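PDB 3SYJ: adhesion and penetration protein autotransporter from Haemophilus influenzae, which promotes bacterial adherence to and invasion of host cells, self-associates to drive bacterial aggregation, and is probably a serine protease. Local coordinates for residues 701-706 with 719-724; 624-629 with 645-650; 740-745 with 759-764. One frame throughout, in Å; residues are numbered along the deposited sequence.

Contact 1: 701-706 with 719-724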
# COMPACT_ATOMS: atom_id res chain seq x y z
N THR A 701 -9.20 25.24 -2.05
CA THR A 701 -8.07 25.06 -1.15
C THR A 701 -7.49 23.65 -1.22
O THR A 701 -8.19 22.66 -1.01
CB THR A 701 -8.49 25.34 0.29
OG1 THR A 701 -9.07 26.65 0.36
CG2 THR A 701 -7.28 25.25 1.21
N GLN A 702 -6.19 23.56 -1.50
CA GLN A 702 -5.51 22.28 -1.44
C GLN A 702 -5.01 22.07 -0.03
O GLN A 702 -4.06 22.72 0.41
CB GLN A 702 -4.32 22.24 -2.40
CG GLN A 702 -4.66 22.56 -3.83
CD GLN A 702 -5.73 21.65 -4.40
OE1 GLN A 702 -5.59 20.43 -4.42
NE2 GLN A 702 -6.81 22.26 -4.89
N ILE A 703 -5.67 21.17 0.70
CA ILE A 703 -5.23 20.79 2.04
C ILE A 703 -4.20 19.67 1.92
O ILE A 703 -4.56 18.52 1.67
CB ILE A 703 -6.41 20.29 2.90
CG1 ILE A 703 -7.55 21.32 2.92
CG2 ILE A 703 -5.94 19.97 4.31
CD1 ILE A 703 -8.91 20.72 3.25
N ASN A 704 -2.93 20.02 2.09
CA ASN A 704 -1.85 19.08 1.84
C ASN A 704 -1.27 18.47 3.11
O ASN A 704 -0.23 18.89 3.61
CB ASN A 704 -0.76 19.74 0.98
CG ASN A 704 -1.27 20.13 -0.40
OD1 ASN A 704 -2.17 19.48 -0.95
ND2 ASN A 704 -0.72 21.20 -0.96
N GLY A 705 -1.97 17.47 3.62
CA GLY A 705 -1.59 16.81 4.86
C GLY A 705 -2.65 15.80 5.24
O GLY A 705 -3.59 15.56 4.48
N SER A 706 -2.50 15.20 6.41
CA SER A 706 -3.47 14.23 6.87
C SER A 706 -4.20 14.81 8.05
O SER A 706 -3.78 15.82 8.62
CB SER A 706 -2.77 12.95 7.29
OG SER A 706 -1.77 13.25 8.25
N GLY A 719 -17.24 22.45 0.33
CA GLY A 719 -17.20 23.46 -0.71
C GLY A 719 -15.89 23.52 -1.49
O GLY A 719 -15.40 22.50 -1.96
N LEU A 720 -15.34 24.72 -1.61
CA LEU A 720 -14.15 24.96 -2.42
C LEU A 720 -12.89 24.51 -1.68
O LEU A 720 -12.07 25.32 -1.25
CB LEU A 720 -14.07 26.44 -2.78
CG LEU A 720 -15.26 26.94 -3.59
CD1 LEU A 720 -15.12 28.41 -3.94
CD2 LEU A 720 -15.42 26.10 -4.84
N ALA A 721 -12.77 23.20 -1.54
CA ALA A 721 -11.67 22.62 -0.79
C ALA A 721 -11.43 21.20 -1.25
O ALA A 721 -12.36 20.49 -1.64
CB ALA A 721 -11.97 22.65 0.70
N LYS A 722 -10.16 20.80 -1.21
CA LYS A 722 -9.76 19.46 -1.60
C LYS A 722 -8.74 18.95 -0.59
O LYS A 722 -7.67 19.54 -0.41
CB LYS A 722 -9.16 19.48 -3.00
CG LYS A 722 -8.66 18.14 -3.50
CD LYS A 722 -8.12 18.29 -4.91
CE LYS A 722 -7.76 16.95 -5.52
NZ LYS A 722 -7.40 17.12 -6.97
N LEU A 723 -9.08 17.85 0.07
CA LEU A 723 -8.18 17.21 1.02
C LEU A 723 -7.25 16.26 0.29
O LEU A 723 -7.69 15.26 -0.27
CB LEU A 723 -8.97 16.46 2.09
CG LEU A 723 -8.20 15.75 3.21
CD1 LEU A 723 -7.15 16.65 3.87
CD2 LEU A 723 -9.17 15.23 4.25
N ASN A 724 -5.96 16.58 0.29
CA ASN A 724 -4.96 15.71 -0.30
C ASN A 724 -4.25 14.96 0.81
O ASN A 724 -3.09 15.25 1.13
CB ASN A 724 -3.98 16.51 -1.15
CG ASN A 724 -4.66 17.19 -2.34
OD1 ASN A 724 -5.38 16.55 -3.11
ND2 ASN A 724 -4.43 18.49 -2.49
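The side-chain amide of Asn724 gives both of its N-H groups to residues of 701-706. One hydrogen on ND2 goes to Asn704 OD1, with ND2 and OD1 2.9 Å apart; the other goes to Gln702 OE1, at 3.0 Å from the same ND2. Both acceptors lie near the amide plane of Asn724, which should fix the rotation of that group. Asn704 and Asn724 point the same way, side by side with nearly coplanar amides, whereas the amide of Gln702 is turned 32° from that of Asn724. A bend at chi2 (-57°) folds CD of Gln702 back from an extended course. Beyond it, OE1 also rests on the aliphatic chain of Lys722, 3.3 Å from its CD, while NE2 is bonded to the carbonyl of Lys700.

Behind these side chains runs the regular parallel ladder. Thr701 N bonds to Leu720 O, and Thr701 O accepts from Lys722 N at 2.7 Å. Ile703 continues the alternation, its N bonding to Lys722 O and its O receiving Asn724 N. The strand axes approach to 4.7 Å and diverge by 19°.

The opposite face of the sheet carries Thr701, Ile703, Ala721 and Leu723, all buried. Here Ile703 CG2 packs on Leu723 CD1 at 3.6 Å, and Ile703 CD1 reaches toward Ala721 CB at a looser 4.4 Å. Thr701 turns its hydroxyl to the backbone of the preceding coil, where OG1 bonds to Val645 O. In-register parallel strands, with mainly aliphatic residues aligned inside and hydrogen-bonded amides aligned on the more open face, are characteristic of successive coils of the right-handed beta-helix that forms the stalk of this autotransporter passenger domain.

Contact 2: 624-629 with 645-650; sequences NRTFKA and VSSIEG
The Phe627 ring meets Val645 edge-on: CG1 of Val645 lies near the ring plane, 4.1 Å from CD2, and the two side chains cross at about a right angle. Phe589 forms an edge-to-face pair with the same ring, and Ile648 CG1 packs against Phe627 CB at 3.7 Å. This apolar cluster belongs to the interior of a parallel beta-helix, in which 624-629 and 645-650 are equivalent strands of successive coils.

The strands are nearly parallel, 7° apart, but a beta bulge interrupts their register. Arg625 pairs with Val645 and Thr626 with Ser647, leaving Ser646 as the extra residue. Ser646 has nearly helical backbone angles (phi -65°, psi -43°), and its N bonds to Arg625 O at 2.7 Å. Regular bonding then resumes through Phe627 N to Ser647 O, Glu649 N to Phe627 O and Ala629 N to Glu649 O. The guanidinium of Arg625 leads away, to Glu497 and the carbonyl of Ser571.

On the more open face, the extended chains of Lys628 and Glu649 run side by side. Their charged ends form only a long salt bridge, 3.7 Å from NZ to OE2, while Lys628 CE lies closer to that oxygen. A water completes the link: it accepts from Lys628 NZ at 2.7 Å and donates to Glu649 OE1 at 3.1 Å.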
# COMPACT_ATOMS: atom_id res chain seq x y z
N ASN A 624 -4.63 35.67 -2.94
CA ASN A 624 -4.55 34.27 -2.52
C ASN A 624 -3.32 33.99 -1.66
O ASN A 624 -2.22 34.47 -1.96
CB ASN A 624 -4.57 33.35 -3.75
CG ASN A 624 -5.91 33.39 -4.47
OD1 ASN A 624 -6.97 33.48 -3.85
ND2 ASN A 624 -5.86 33.31 -5.79
N ARG A 625 -3.50 33.21 -0.60
CA ARG A 625 -2.43 32.93 0.36
C ARG A 625 -2.08 31.44 0.50
O ARG A 625 -2.86 30.55 0.14
CB ARG A 625 -2.77 33.50 1.74
CG ARG A 625 -3.07 34.99 1.76
CD ARG A 625 -1.88 35.82 1.28
NE ARG A 625 -1.89 37.15 1.87
CZ ARG A 625 -1.10 38.15 1.50
NH1 ARG A 625 -0.23 37.97 0.51
NH2 ARG A 625 -1.17 39.33 2.11
N THR A 626 -0.90 31.18 1.04
CA THR A 626 -0.48 29.82 1.33
C THR A 626 -0.05 29.76 2.78
O THR A 626 0.50 30.73 3.32
CB THR A 626 0.72 29.37 0.46
OG1 THR A 626 1.85 30.21 0.71
CG2 THR A 626 0.37 29.42 -1.00
N PHE A 627 -0.32 28.63 3.41
CA PHE A 627 0.10 28.41 4.78
C PHE A 627 0.78 27.06 4.88
O PHE A 627 0.35 26.09 4.25
CB PHE A 627 -1.09 28.49 5.73
CG PHE A 627 -1.67 29.87 5.85
CD1 PHE A 627 -1.08 30.82 6.66
CD2 PHE A 627 -2.82 30.21 5.15
CE1 PHE A 627 -1.62 32.09 6.78
CE2 PHE A 627 -3.36 31.48 5.26
CZ PHE A 627 -2.76 32.42 6.07
N LYS A 628 1.84 27.00 5.68
CA LYS A 628 2.57 25.77 5.88
C LYS A 628 3.14 25.67 7.28
O LYS A 628 3.72 26.62 7.81
CB LYS A 628 3.70 25.64 4.86
CG LYS A 628 4.52 24.37 5.04
CD LYS A 628 5.39 24.10 3.82
CE LYS A 628 6.31 22.91 4.07
NZ LYS A 628 7.43 22.82 3.09
N ALA A 629 2.96 24.50 7.88
CA ALA A 629 3.60 24.18 9.14
C ALA A 629 3.83 22.68 9.13
O ALA A 629 3.36 21.98 8.23
CB ALA A 629 2.72 24.58 10.31
N VAL A 645 -7.53 30.86 0.21
CA VAL A 645 -6.34 30.15 0.65
C VAL A 645 -6.04 29.13 -0.44
O VAL A 645 -6.80 28.18 -0.65
CB VAL A 645 -6.56 29.42 1.99
CG1 VAL A 645 -5.32 28.64 2.37
CG2 VAL A 645 -6.94 30.42 3.09
N SER A 646 -4.94 29.35 -1.15
CA SER A 646 -4.58 28.47 -2.26
C SER A 646 -4.28 27.08 -1.74
O SER A 646 -4.69 26.08 -2.32
CB SER A 646 -3.36 29.02 -3.00
OG SER A 646 -3.71 30.17 -3.74
N SER A 647 -3.54 27.03 -0.64
CA SER A 647 -3.13 25.75 -0.08
C SER A 647 -2.77 25.91 1.38
O SER A 647 -2.27 26.96 1.80
CB SER A 647 -1.93 25.19 -0.84
OG SER A 647 -0.82 26.07 -0.75
N ILE A 648 -3.02 24.87 2.16
CA ILE A 648 -2.49 24.80 3.51
C ILE A 648 -1.82 23.45 3.67
O ILE A 648 -2.45 22.41 3.45
CB ILE A 648 -3.56 25.09 4.59
CG1 ILE A 648 -2.91 25.24 5.96
CG2 ILE A 648 -4.68 24.04 4.56
CD1 ILE A 648 -3.82 25.87 6.99
N GLU A 649 -0.53 23.47 4.01
CA GLU A 649 0.27 22.26 4.07
C GLU A 649 0.72 21.93 5.49
O GLU A 649 1.19 22.80 6.23
CB GLU A 649 1.50 22.38 3.16
CG GLU A 649 2.35 21.11 3.13
CD GLU A 649 3.63 21.25 2.32
OE1 GLU A 649 3.66 22.08 1.38
OE2 GLU A 649 4.60 20.53 2.62
N GLY A 650 0.59 20.66 5.86
CA GLY A 650 0.95 20.19 7.19
C GLY A 650 -0.09 19.21 7.70
O GLY A 650 -1.18 19.11 7.14
O HOH W 1 0.72 25.47 1.23
O HOH W 2 6.35 23.38 0.73

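Contact 3: 740-745 with 759-764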
# COMPACT_ATOMS: atom_id res chain seq x y z
N ASN A 740 -19.90 19.21 -2.13
CA ASN A 740 -19.15 19.02 -3.37
C ASN A 740 -17.63 19.13 -3.22
O ASN A 740 -16.91 19.28 -4.21
CB ASN A 740 -19.64 19.98 -4.45
CG ASN A 740 -19.35 19.46 -5.84
OD1 ASN A 740 -18.63 20.09 -6.62
ND2 ASN A 740 -19.89 18.28 -6.16
N ALA A 741 -17.14 19.05 -1.99
CA ALA A 741 -15.70 19.01 -1.77
C ALA A 741 -15.15 17.66 -2.22
O ALA A 741 -15.91 16.72 -2.44
CB ALA A 741 -15.36 19.25 -0.30
N THR A 742 -13.83 17.58 -2.36
CA THR A 742 -13.17 16.36 -2.81
C THR A 742 -12.09 15.93 -1.82
O THR A 742 -11.41 16.78 -1.24
CB THR A 742 -12.53 16.56 -4.19
OG1 THR A 742 -13.55 16.92 -5.13
CG2 THR A 742 -11.84 15.30 -4.67
N GLN A 743 -11.94 14.63 -1.63
CA GLN A 743 -10.81 14.09 -0.88
C GLN A 743 -10.05 13.05 -1.69
O GLN A 743 -10.63 12.09 -2.18
CB GLN A 743 -11.24 13.46 0.45
CG GLN A 743 -10.08 12.71 1.12
CD GLN A 743 -10.47 12.03 2.42
OE1 GLN A 743 -11.64 12.00 2.80
NE2 GLN A 743 -9.48 11.47 3.11
N ILE A 744 -8.74 13.24 -1.82
CA ILE A 744 -7.89 12.20 -2.37
C ILE A 744 -7.13 11.59 -1.22
O ILE A 744 -6.09 12.11 -0.80
CB ILE A 744 -6.90 12.73 -3.41
CG1 ILE A 744 -7.58 13.70 -4.38
CG2 ILE A 744 -6.28 11.57 -4.18
CD1 ILE A 744 -8.62 13.06 -5.25
N GLY A 745 -7.67 10.50 -0.69
CA GLY A 745 -7.10 9.82 0.46
C GLY A 745 -8.10 8.90 1.11
O GLY A 745 -9.26 8.84 0.71
N ASN A 759 -23.06 14.46 -0.44
CA ASN A 759 -22.94 15.13 -1.73
C ASN A 759 -21.51 15.62 -1.95
O ASN A 759 -21.27 16.80 -2.20
CB ASN A 759 -23.92 16.30 -1.82
CG ASN A 759 -23.96 16.93 -3.21
OD1 ASN A 759 -23.81 16.24 -4.22
ND2 ASN A 759 -24.17 18.24 -3.26
N ALA A 760 -20.55 14.71 -1.84
CA ALA A 760 -19.15 15.04 -2.06
C ALA A 760 -18.43 13.86 -2.68
O ALA A 760 -19.02 12.80 -2.90
CB ALA A 760 -18.49 15.44 -0.75
N ASN A 761 -17.14 14.03 -2.94
CA ASN A 761 -16.37 13.05 -3.70
C ASN A 761 -15.21 12.46 -2.92
O ASN A 761 -14.14 13.06 -2.84
CB ASN A 761 -15.87 13.68 -4.99
CG ASN A 761 -16.88 14.65 -5.58
OD1 ASN A 761 -18.00 14.27 -5.92
ND2 ASN A 761 -16.50 15.92 -5.67
N LEU A 762 -15.42 11.28 -2.34
CA LEU A 762 -14.35 10.57 -1.66
C LEU A 762 -13.66 9.65 -2.65
O LEU A 762 -14.18 8.60 -3.02
CB LEU A 762 -14.88 9.76 -0.48
CG LEU A 762 -13.86 8.83 0.18
CD1 LEU A 762 -12.64 9.61 0.65
CD2 LEU A 762 -14.48 8.08 1.33
N ASN A 763 -12.47 10.06 -3.07
CA ASN A 763 -11.63 9.26 -3.93
C ASN A 763 -10.61 8.50 -3.08
O ASN A 763 -9.46 8.91 -2.95
CB ASN A 763 -10.94 10.15 -4.96
CG ASN A 763 -9.97 9.39 -5.84
OD1 ASN A 763 -9.70 8.21 -5.60
ND2 ASN A 763 -9.43 10.06 -6.85
N GLY A 764 -11.06 7.39 -2.50
CA GLY A 764 -10.24 6.60 -1.60
C GLY A 764 -11.09 5.60 -0.83
O GLY A 764 -12.29 5.51 -1.04
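Gln743 lies alongside Leu762, both side chains pointing the same way from the sheet, and nearly every atom of the glutamine faces the same methyl. CB starts 4.1 Å from Leu762 CD1. CG, anti to the backbone N (chi1 171°), keeps a similar separation, and the chain stays extended, so that CD follows at 3.7 Å. At the tip OE1 closes to 3.4 Å from Leu762 CD1. This oxygen is buried by the contact and has no hydrogen-bonding partner in the model; NE2, by contrast, bonds to Gly725 O and, weakly, to Asn746 O. Leu762 CD1 also meets a second oxygen of the same segment, Gly745 O, at 3.5 Å.

The other face carries Thr742, Ile744, Asn761 and Asn763. Asn761 directs ND2 to Thr742 OG1 at 3.2 Å, with the hydroxyl oxygen close to the amide plane and the N-H nearly straight at 169°. Further along, Ile744 crosses Asn763 obliquely, its CD1 3.5 Å from Asn763 ND2 and also close to CB.

Backbone bonds alternate between the strands, from Asn761 N to Ala741 O, Gln743 N to Asn761 O and Asn763 N to Gln743 O. Past the strand ends, Gly745 N reaches Asn763 O at 3.3 Å from above its carbonyl plane, and Gly764 CA makes a C-H contact with Gly745 O. Two short in-register parallel strands, one coil apart, are the hallmark of a beta-helix; here each strand ends just before a glycine, and a glutamine takes an inward position beside leucine.

From the N terminus, the chain meets contact 2 first: 15 residues leave 629, pass through two further strands and return at 645 to close one coil. Segment 645-650 in turn pairs with 701-706, after a much longer excursion that includes the disulfide Cys673-Cys684. Contact 1 closes the next coil over 12 residues, and contact 3 another over 13. The three loops follow in series, neither nested nor crossed. Segment 701-706 bonds to 645-650 and 721-723 to 742-744, so contact 1 touches both others, whereas contacts 2 and 3 stay about 11 Å apart at their nearest atoms. Each ties two neighbouring rungs, and the bonds between contacts join the pairs into one side of the solenoid.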